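PDB 3LX3: 6-pyruvoyl tetrahydrobiopterin synthase from Plasmodium vivax, which is a zinc-binding member of the 6-pyruvoyl tetrahydropterin synthase family, built on the tunnelling fold and assembled from six subunits. Local coordinates for residues S31-H36 against G49-V54; G66-F71 against R157-M162; S95-I100 against T110-S115. All blocks are in the same frame, centred on the assembly; numbering follows the deposited sequence.

Interaction 1 of 3, residues S31-H36 against G49-V54; sequences SFNCAH and GHNYNV. With ZN (zinc ion), chain B.
His36 and His50 reach one zinc ion from neighbouring antiparallel strands, 31-36 and 49-54, of the main sheet of this tunnelling-fold enzyme family. Zinc lies 2.1 Å from both His36 NE2 and His50 NE2. The imidazoles meet rim to rim with their planes 53° apart, which brings His36 NE2 to 3.2 Å from His50 NE2 around the shared metal. His48 and two waters are the other zinc ligands. Behind the site the strands are joined at two hydrogen-bonded pairs, Phe32 with Tyr52 and Cys34 with His50, where Cys34 N meets His50 O at 3.0 Å.

Tyr52 carries the apolar part. Its CB sits over the centre of the Phe32 ring, 3.4 Å from Phe32 CE1, while the two rings run nearly parallel (7°) but slide apart and barely overlap. With CG beside the backbone N (chi1 -72°), the phenol extends toward the zinc end and lays OH over the middle of the His36 ring, 3.4 Å from His36 CG, an edge-to-face contact. Val54 CG2 presses on the rim of Phe32, 3.4 Å from Phe32 CE2.

On the other face Asn33 OD1 and Asn51 OD1, both acceptors, stand 3.2 Å apart without a bond. Asn51 OD1 instead accepts from His50 ND1 of the second subunit, and His50 ND1 donates to Asn51 OD1 of that subunit; His36 ND1 pairs with Ser132. Bonding at ND1 would restrain the rotation of both imidazoles and is consistent with NE2 facing the metal, tying the zinc site to the subunit interface.

Interaction 2 of 3, residues G66-F71 against R157-M162; sequences GYVIDF and RSVNYM. With XTN (2-amino-1,5-dihydropteridine-4,6-dione), chain C.
Ile69 and Arg157 have the CA atoms nearest each other, 6.1 Å apart, across two pieces of chain that do not pair as strands. Segment 66-71 is an irregular loop leading into helix 71-85, with Asp70 at the N-cap and its OD1 bonded to Ser72 N. Segment 157-162 leaves helix 151-156 through a Schellman motif, in which Ser158 has positive phi, and runs into strand 161-167.

The link between them is the Arg157 guanidinium, turned edge-on to two successive carbonyls. Arg157 NE donates to Val68 O at 2.9 Å (157°), and the oxygen lies in the guanidinium plane. Arg157 NH2 adds weak bonds to the same oxygen and to Tyr67 O, the latter at 3.0 Å. Bends at chi2 and chi3 (-61° and -53°) turn the side chain so that its NE/NH2 edge meets the carbonyls, and a salt bridge from NH2 to Asp65 restrains its tip. Beside it, Ile69 CG1 packs on the aliphatic stem, 4.1 Å from Arg157 CG, while Val68 CG1 meets Val159 CG2 at 4.1 Å, the two valines crossing at about a right angle.

The loop so held forms one wall of an intersubunit pocket of the 6-pyruvoyl tetrahydropterin synthase family, occupied here by 2-amino-1,5-dihydropteridine-4,6-dione. Tyr67 stacks on one side of the bicycle, its CD1 3.3 Å from ligand C2; on the other a tilted Phe71 brings CD2 and CE2 against the pyrimidine part, with ligand N2 toward the rim of its ring. Ligand N2 donates to Ile69 O at 2.8 Å, and Asp70 OD1 stands 2.8 Å from ligand N8. Thr134 and Glu135 of the third subunit supply further hydrogen bonds to the ligand, and that Glu135 also bonds Val68 N.

Interaction 3 of 3, residues S95-I100 against T110-S115; sequences SDVLNI and TCEDNS
Thr110 faces Asn99 across two antiparallel strands. Starting from the backbone, Thr110 CB packs against Asn99 CB at 4.2 Å; with OG1 beside the backbone N (chi1 -55°), the hydroxyl tip is hydrogen-bonded to a water 2.7 Å from Thr110 OG1, and this water also lies close to Asn99 O. The side chain also touches Glu116 of strand 116-120.

Beneath these side chains the backbones form a hydrogen-bonded pair: Asn99 N meets Thr110 O at 2.9 Å and a nearly straight 174°, and Thr110 N returns a bond to Asn99 O. Beyond it, toward Val97 and Glu112, the strands part and water takes over. One molecule donates to Val97 O and accepts from Glu112 N, while another bridges Val97 O and Thr110 O. In one of its two conformers Glu112 CG lies 3.9 Å from Val97 CB. On the reverse face Leu98 CD2 packs on Cys111 SG at 3.8 Å, and both residues also touch Phe37 of strand 20-40.

A type I turn from Cys111 to Asn114, with an Asx turn at Asp113, leads to strand 116-120, so the contact lies at the open end of the 98-111 beta hairpin in a three-stranded antiparallel meander.

Interactions 1 and 2 are buried and reach the same sheet, yet their centres are 27 Å apart: interaction 1 pairs two of its strands, whereas interaction 2 lies in loops at its margin. Interaction 3 is only partly buried, in a separate small sheet about 43 Å from interaction 2 (centre to centre), although in sequence it is nested between the segments of interaction 2. Chemistry follows place. Interaction 1 combines strand pairing with metal coordination and aromatic packing; interaction 2 relies on a charged side chain gripping carbonyls; interaction 3 has one full backbone pair extended by waters. The third subunit completes the ligand pocket of interaction 2, whereas the zinc site of interaction 1 meets the second subunit through its second shell.

Interaction 1 of 3, residues S31-H36 against G49-V54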
loop_
_atom_site.group_PDB
_atom_site.type_symbol
_atom_site.label_atom_id
_atom_site.label_comp_id
_atom_site.label_asym_id
_atom_site.label_seq_id
_atom_site.Cartn_x
_atom_site.Cartn_y
_atom_site.Cartn_z
ATOM N N SER A 31 -6.623 1.066 14.797
ATOM C CA SER A 31 -5.995 2.378 14.909
ATOM C C SER A 31 -6.457 3.106 16.156
ATOM O O SER A 31 -7.602 2.929 16.614
ATOM C CB SER A 31 -6.327 3.247 13.692
ATOM O OG SER A 31 -7.728 3.428 13.551
ATOM N N PHE A 32 -5.579 3.940 16.685
ATOM C CA PHE A 32 -5.949 4.886 17.735
ATOM C C PHE A 32 -5.302 6.207 17.400
ATOM O O PHE A 32 -4.082 6.306 17.306
ATOM C CB PHE A 32 -5.653 4.423 19.179
ATOM C CG PHE A 32 -4.287 3.817 19.435
ATOM C CD1 PHE A 32 -3.302 4.541 20.110
ATOM C CD2 PHE A 32 -4.000 2.490 19.085
ATOM C CE1 PHE A 32 -2.083 3.936 20.429
ATOM C CE2 PHE A 32 -2.774 1.957 19.342
ATOM C CZ PHE A 32 -1.820 2.672 20.011
ATOM N N ASN A 33 -6.139 7.206 17.152
ATOM C CA ASN A 33 -5.686 8.493 16.747
ATOM C C ASN A 33 -5.602 9.385 17.965
ATOM O O ASN A 33 -6.619 9.731 18.573
ATOM C CB ASN A 33 -6.681 9.036 15.732
ATOM C CG ASN A 33 -6.798 8.139 14.471
ATOM O OD1 ASN A 33 -6.029 7.194 14.256
ATOM N ND2 ASN A 33 -7.837 8.396 13.695
ATOM N N CYS A 34 -4.360 9.648 18.379
ATOM C CA CYS A 34 -4.077 10.174 19.699
ATOM C C CYS A 34 -3.061 11.304 19.667
ATOM O O CYS A 34 -2.212 11.382 18.759
ATOM C CB CYS A 34 -3.524 9.081 20.634
ATOM S SG CYS A 34 -4.767 7.849 21.074
ATOM N N ALA A 35 -3.129 12.144 20.700
ATOM C CA ALA A 35 -2.123 13.144 20.948
ATOM C C ALA A 35 -1.122 12.618 21.999
ATOM O O ALA A 35 -1.476 11.812 22.860
ATOM C CB ALA A 35 -2.781 14.435 21.445
ATOM N N HIS A 36 0.127 13.086 21.927
ATOM C CA HIS A 36 1.131 12.705 22.898
ATOM C C HIS A 36 2.300 13.681 22.833
ATOM O O HIS A 36 2.382 14.486 21.917
ATOM C CB HIS A 36 1.583 11.241 22.685
ATOM C CG HIS A 36 2.750 11.063 21.763
ATOM N ND1 HIS A 36 3.867 10.346 22.146
ATOM C CD2 HIS A 36 2.957 11.441 20.482
ATOM C CE1 HIS A 36 4.718 10.310 21.130
ATOM N NE2 HIS A 36 4.207 10.981 20.109
ATOM N N GLY A 49 0.530 14.518 17.454
ATOM C CA GLY A 49 -0.259 13.310 17.465
ATOM C C GLY A 49 0.034 12.462 16.264
ATOM O O GLY A 49 0.856 12.807 15.433
ATOM N N HIS A 50 -0.646 11.316 16.246
ATOM C CA HIS A 50 -0.458 10.224 15.296
ATOM C C HIS A 50 -1.731 9.424 15.116
ATOM O O HIS A 50 -2.546 9.308 16.026
ATOM C CB HIS A 50 0.577 9.261 15.836
ATOM C CG HIS A 50 1.917 9.871 16.086
ATOM N ND1 HIS A 50 2.716 10.353 15.071
ATOM C CD2 HIS A 50 2.592 10.097 17.236
ATOM C CE1 HIS A 50 3.823 10.844 15.593
ATOM N NE2 HIS A 50 3.780 10.697 16.908
ATOM N N ASN A 51 -1.839 8.789 13.950
ATOM C CA ASN A 51 -2.716 7.674 13.740
ATOM C C ASN A 51 -1.917 6.435 14.076
ATOM O O ASN A 51 -1.217 5.882 13.233
ATOM C CB ASN A 51 -3.143 7.619 12.284
ATOM C CG ASN A 51 -3.831 8.865 11.804
ATOM O OD1 ASN A 51 -4.648 9.448 12.515
ATOM N ND2 ASN A 51 -3.482 9.312 10.585
ATOM N N TYR A 52 -1.951 6.005 15.329
ATOM C CA TYR A 52 -1.251 4.795 15.703
ATOM C C TYR A 52 -1.936 3.586 15.112
ATOM O O TYR A 52 -3.164 3.534 15.016
ATOM C CB TYR A 52 -1.236 4.625 17.210
ATOM C CG TYR A 52 -0.327 5.560 18.008
ATOM C CD1 TYR A 52 0.981 5.222 18.277
ATOM C CD2 TYR A 52 -0.780 6.782 18.483
ATOM C CE1 TYR A 52 1.826 6.037 19.064
ATOM C CE2 TYR A 52 0.051 7.605 19.222
ATOM C CZ TYR A 52 1.347 7.255 19.499
ATOM O OH TYR A 52 2.114 8.132 20.240
ATOM N N ASN A 53 -1.159 2.580 14.735
ATOM C CA ASN A 53 -1.705 1.341 14.209
ATOM C C ASN A 53 -1.119 0.126 14.943
ATOM O O ASN A 53 0.042 0.146 15.328
ATOM C CB ASN A 53 -1.333 1.240 12.742
ATOM C CG ASN A 53 -2.010 0.105 12.081
ATOM O OD1 ASN A 53 -1.400 -0.952 11.877
ATOM N ND2 ASN A 53 -3.284 0.257 11.838
ATOM N N VAL A 54 -1.937 -0.913 15.146
ATOM C CA VAL A 54 -1.574 -2.105 15.897
ATOM C C VAL A 54 -1.811 -3.296 15.021
ATOM O O VAL A 54 -2.889 -3.440 14.443
ATOM C CB VAL A 54 -2.519 -2.302 17.136
ATOM C CG1 VAL A 54 -2.268 -3.670 17.805
ATOM C CG2 VAL A 54 -2.335 -1.207 18.097
HETATM ZN ZN ZN B . 5.240 11.284 18.297
HETATM O O HOH W 1 7.002 11.471 19.329
HETATM O O HOH W 2 6.634 11.475 16.630
#

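Interaction 2 of 3, residues G66-F71 against R157-M162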
loop_
_atom_site.group_PDB
_atom_site.type_symbol
_atom_site.label_atom_id
_atom_site.label_comp_id
_atom_site.label_asym_id
_atom_site.label_seq_id
_atom_site.Cartn_x
_atom_site.Cartn_y
_atom_site.Cartn_z
ATOM N N GLY A 66 -10.031 -26.471 12.235
ATOM C CA GLY A 66 -9.335 -25.867 11.107
ATOM C C GLY A 66 -8.626 -24.534 11.335
ATOM O O GLY A 66 -7.957 -24.026 10.453
ATOM N N TYR A 67 -8.797 -23.998 12.538
ATOM C CA TYR A 67 -8.181 -22.755 12.943
ATOM C C TYR A 67 -7.170 -22.939 14.055
ATOM O O TYR A 67 -7.345 -23.841 14.886
ATOM C CB TYR A 67 -9.235 -21.808 13.535
ATOM C CG TYR A 67 -10.390 -21.355 12.643
ATOM C CD1 TYR A 67 -10.362 -21.430 11.261
ATOM C CD2 TYR A 67 -11.548 -20.886 13.247
ATOM C CE1 TYR A 67 -11.439 -20.988 10.511
ATOM C CE2 TYR A 67 -12.616 -20.434 12.502
ATOM C CZ TYR A 67 -12.551 -20.477 11.150
ATOM O OH TYR A 67 -13.627 -20.013 10.435
ATOM N N VAL A 68 -6.151 -22.071 14.110
ATOM C CA VAL A 68 -5.407 -21.931 15.368
ATOM C C VAL A 68 -6.379 -21.339 16.399
ATOM O O VAL A 68 -6.625 -21.923 17.469
ATOM C CB VAL A 68 -4.138 -21.113 15.258
ATOM C CG1 VAL A 68 -3.486 -21.018 16.677
ATOM C CG2 VAL A 68 -3.169 -21.803 14.268
ATOM N N ILE A 69 -6.933 -20.194 16.038
ATOM C CA ILE A 69 -7.925 -19.446 16.833
ATOM C C ILE A 69 -8.651 -18.576 15.787
ATOM O O ILE A 69 -8.056 -18.138 14.784
ATOM C CB ILE A 69 -7.270 -18.679 17.992
ATOM C CG1 ILE A 69 -8.298 -17.892 18.798
ATOM C CG2 ILE A 69 -6.189 -17.767 17.469
ATOM C CD1 ILE A 69 -7.687 -17.311 20.077
ATOM N N ASP A 70 -9.949 -18.395 15.952
ATOM C CA ASP A 70 -10.764 -17.653 15.013
ATOM C C ASP A 70 -10.273 -16.207 14.853
ATOM O O ASP A 70 -10.239 -15.426 15.814
ATOM C CB ASP A 70 -12.213 -17.668 15.537
ATOM C CG ASP A 70 -13.215 -17.114 14.550
ATOM O OD1 ASP A 70 -12.871 -16.465 13.560
ATOM O OD2 ASP A 70 -14.416 -17.357 14.802
ATOM N N PHE A 71 -9.913 -15.824 13.626
ATOM C CA PHE A 71 -9.548 -14.433 13.326
ATOM C C PHE A 71 -10.573 -13.429 13.858
ATOM O O PHE A 71 -10.209 -12.307 14.258
ATOM C CB PHE A 71 -9.433 -14.171 11.815
ATOM C CG PHE A 71 -8.187 -14.723 11.127
ATOM C CD1 PHE A 71 -6.896 -14.383 11.518
ATOM C CD2 PHE A 71 -8.334 -15.494 9.987
ATOM C CE1 PHE A 71 -5.785 -14.875 10.805
ATOM C CE2 PHE A 71 -7.207 -15.967 9.291
ATOM C CZ PHE A 71 -5.963 -15.647 9.722
ATOM N N ARG A 157 -6.668 -23.032 23.034
ATOM C CA ARG A 157 -6.464 -23.053 21.573
ATOM C C ARG A 157 -5.046 -23.448 21.139
ATOM O O ARG A 157 -4.754 -23.529 19.969
ATOM C CB ARG A 157 -6.808 -21.685 20.973
ATOM C CG ARG A 157 -8.285 -21.290 21.141
ATOM C CD ARG A 157 -9.260 -22.259 20.456
ATOM N NE ARG A 157 -8.951 -22.475 19.055
ATOM C CZ ARG A 157 -9.767 -23.108 18.197
ATOM N NH1 ARG A 157 -10.974 -23.545 18.581
ATOM N NH2 ARG A 157 -9.403 -23.282 16.957
ATOM N N SER A 158 -4.179 -23.695 22.127
ATOM C CA SER A 158 -2.770 -24.086 21.932
ATOM C C SER A 158 -1.828 -22.926 21.628
ATOM O O SER A 158 -0.672 -23.139 21.268
ATOM C CB SER A 158 -2.575 -25.201 20.912
ATOM O OG SER A 158 -2.565 -24.764 19.595
ATOM N N VAL A 159 -2.308 -21.693 21.758
ATOM C CA VAL A 159 -1.486 -20.534 21.454
ATOM C C VAL A 159 -0.339 -20.469 22.457
ATOM O O VAL A 159 -0.569 -20.578 23.652
ATOM C CB VAL A 159 -2.307 -19.239 21.473
ATOM C CG1 VAL A 159 -1.399 -17.996 21.275
ATOM C CG2 VAL A 159 -3.338 -19.282 20.345
ATOM N N ASN A 160 0.888 -20.345 21.954
ATOM C CA ASN A 160 2.060 -20.217 22.825
ATOM C C ASN A 160 2.943 -18.981 22.616
ATOM O O ASN A 160 4.014 -18.854 23.216
ATOM C CB ASN A 160 2.909 -21.473 22.826
ATOM C CG ASN A 160 3.645 -21.707 21.542
ATOM O OD1 ASN A 160 3.573 -20.951 20.605
ATOM N ND2 ASN A 160 4.441 -22.766 21.538
ATOM N N TYR A 161 2.460 -18.063 21.781
ATOM C CA TYR A 161 3.228 -16.873 21.441
ATOM C C TYR A 161 2.287 -15.781 20.991
ATOM O O TYR A 161 1.407 -16.019 20.155
ATOM C CB TYR A 161 4.175 -17.210 20.302
ATOM C CG TYR A 161 5.066 -16.087 19.833
ATOM C CD1 TYR A 161 6.272 -15.813 20.481
ATOM C CD2 TYR A 161 4.729 -15.334 18.734
ATOM C CE1 TYR A 161 7.104 -14.769 20.018
ATOM C CE2 TYR A 161 5.554 -14.291 18.273
ATOM C CZ TYR A 161 6.736 -14.045 18.916
ATOM O OH TYR A 161 7.570 -13.026 18.524
ATOM N N MET A 162 2.464 -14.580 21.576
ATOM C CA MET A 162 1.655 -13.403 21.261
ATOM C C MET A 162 2.618 -12.259 21.006
ATOM O O MET A 162 3.596 -12.102 21.735
ATOM C CB MET A 162 0.745 -13.041 22.447
ATOM C CG MET A 162 -0.350 -14.085 22.684
ATOM S SD MET A 162 -1.677 -13.911 21.523
ATOM C CE MET A 162 -2.431 -12.433 22.163
HETATM N N1 XTN C . -10.124 -17.796 11.449
HETATM C C2 XTN C . -8.999 -18.455 11.104
HETATM N N2 XTN C . -8.055 -18.732 12.023
HETATM N N3 XTN C . -8.817 -18.923 9.778
HETATM C C4 XTN C . -9.708 -18.663 8.807
HETATM O O4 XTN C . -9.470 -19.068 7.644
HETATM N N5 XTN C . -11.812 -17.640 8.269
HETATM C C6 XTN C . -12.935 -16.967 8.658
HETATM O O6 XTN C . -13.806 -16.707 7.823
HETATM C C7 XTN C . -13.103 -16.588 10.025
HETATM N N8 XTN C . -12.135 -16.892 10.893
HETATM C C4A XTN C . -10.843 -17.941 9.184
HETATM C C8A XTN C . -11.029 -17.531 10.503
#

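Interaction 3 of 3, residues S95-I100 against T110-S115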
loop_
_atom_site.group_PDB
_atom_site.type_symbol
_atom_site.label_atom_id
_atom_site.label_comp_id
_atom_site.label_asym_id
_atom_site.label_seq_id
_atom_site.Cartn_x
_atom_site.Cartn_y
_atom_site.Cartn_z
ATOM N N SER A 95 5.692 8.697 34.522
ATOM C CA SER A 95 6.838 9.467 34.066
ATOM C C SER A 95 7.579 10.090 35.222
ATOM O O SER A 95 6.958 10.728 36.096
ATOM C CB SER A 95 6.377 10.608 33.168
ATOM O OG SER A 95 7.501 11.379 32.739
ATOM N N ASP A 96 8.899 9.994 35.170
ATOM C CA ASP A 96 9.734 10.571 36.197
ATOM C C ASP A 96 10.151 11.993 35.872
ATOM O O ASP A 96 10.855 12.620 36.677
ATOM C CB ASP A 96 10.972 9.690 36.434
ATOM C CG ASP A 96 11.842 9.497 35.190
ATOM O OD1 ASP A 96 11.393 9.675 34.038
ATOM O OD2 ASP A 96 13.017 9.105 35.384
ATOM N N VAL A 97 9.705 12.530 34.741
ATOM C CA VAL A 97 10.055 13.895 34.340
ATOM C C VAL A 97 8.853 14.795 34.128
ATOM O O VAL A 97 8.984 15.914 33.637
ATOM C CB VAL A 97 10.937 13.911 33.082
ATOM C CG1 VAL A 97 12.268 13.225 33.323
ATOM C CG2 VAL A 97 10.235 13.270 31.886
ATOM N N LEU A 98 7.651 14.299 34.428
ATOM C CA LEU A 98 6.441 15.093 34.341
ATOM C C LEU A 98 5.806 15.167 35.706
ATOM O O LEU A 98 5.788 14.160 36.440
ATOM C CB LEU A 98 5.410 14.501 33.379
ATOM C CG LEU A 98 5.882 14.280 31.957
ATOM C CD1 LEU A 98 4.789 13.535 31.164
ATOM C CD2 LEU A 98 6.267 15.584 31.316
ATOM N N ASN A 99 5.323 16.357 36.068
ATOM C CA ASN A 99 4.522 16.589 37.273
ATOM C C ASN A 99 3.079 16.649 36.865
ATOM O O ASN A 99 2.674 17.538 36.134
ATOM C CB ASN A 99 4.980 17.896 37.930
ATOM C CG ASN A 99 4.280 18.207 39.209
ATOM O OD1 ASN A 99 3.073 18.111 39.301
ATOM N ND2 ASN A 99 5.042 18.670 40.198
ATOM N N ILE A 100 2.294 15.660 37.256
ATOM C CA ILE A 100 0.921 15.478 36.767
ATOM C C ILE A 100 0.010 15.865 37.924
ATOM O O ILE A 100 0.027 15.198 38.964
ATOM C CB ILE A 100 0.653 14.024 36.294
ATOM C CG1 ILE A 100 1.628 13.649 35.167
ATOM C CG2 ILE A 100 -0.835 13.878 35.897
ATOM C CD1 ILE A 100 1.594 12.166 34.710
ATOM N N THR A 110 3.298 19.655 34.220
ATOM C CA THR A 110 4.416 20.581 34.247
ATOM C C THR A 110 5.696 19.805 33.942
ATOM O O THR A 110 5.961 18.744 34.523
ATOM C CB THR A 110 4.556 21.292 35.568
ATOM O OG1 THR A 110 3.315 21.943 35.901
ATOM C CG2 THR A 110 5.666 22.340 35.499
ATOM N N CYS A 111 6.468 20.318 33.005
ATOM C CA CYS A 111 7.672 19.639 32.506
ATOM C C CYS A 111 8.935 20.149 33.222
ATOM O O CYS A 111 8.887 21.158 33.936
ATOM C CB CYS A 111 7.826 19.876 31.030
ATOM S SG CYS A 111 6.361 19.221 30.126
ATOM N N GLU A 112 10.053 19.469 33.006
ATOM C CA GLU A 112 11.357 19.832 33.571
ATOM C C GLU A 112 11.792 21.237 33.172
ATOM O O GLU A 112 12.502 21.914 33.919
ATOM C CB GLU A 112 12.476 18.904 33.050
ATOM C CG GLU A 112 12.464 17.438 33.433
ATOM C CD GLU A 112 13.803 16.746 33.025
ATOM O OE1 GLU A 112 14.479 16.242 33.942
ATOM O OE2 GLU A 112 14.194 16.758 31.821
ATOM N N ASP A 113 11.408 21.656 31.952
ATOM C CA ASP A 113 11.756 22.977 31.423
ATOM C C ASP A 113 10.704 24.043 31.841
ATOM O O ASP A 113 10.700 25.177 31.320
ATOM C CB ASP A 113 11.962 22.913 29.900
ATOM C CG ASP A 113 10.682 22.579 29.135
ATOM O OD1 ASP A 113 9.621 22.449 29.781
ATOM O OD2 ASP A 113 10.755 22.434 27.890
ATOM N N ASN A 114 9.828 23.646 32.772
ATOM C CA ASN A 114 8.725 24.450 33.333
ATOM C C ASN A 114 7.574 24.729 32.372
ATOM O O ASN A 114 6.639 25.441 32.762
ATOM C CB ASN A 114 9.232 25.721 34.052
ATOM C CG ASN A 114 9.720 25.393 35.470
ATOM O OD1 ASN A 114 10.915 25.353 35.732
ATOM N ND2 ASN A 114 8.774 25.080 36.364
ATOM N N SER A 115 7.575 24.074 31.199
ATOM C CA SER A 115 6.426 24.141 30.267
ATOM C C SER A 115 5.218 23.555 30.971
ATOM O O SER A 115 5.355 22.591 31.708
ATOM C CB SER A 115 6.688 23.340 29.017
ATOM O OG SER A 115 7.703 23.982 28.241
HETATM O O HOH W 3 9.787 17.151 31.280
HETATM O O HOH W 4 8.590 18.194 35.898
HETATM O O HOH W 5 1.657 20.183 37.119
#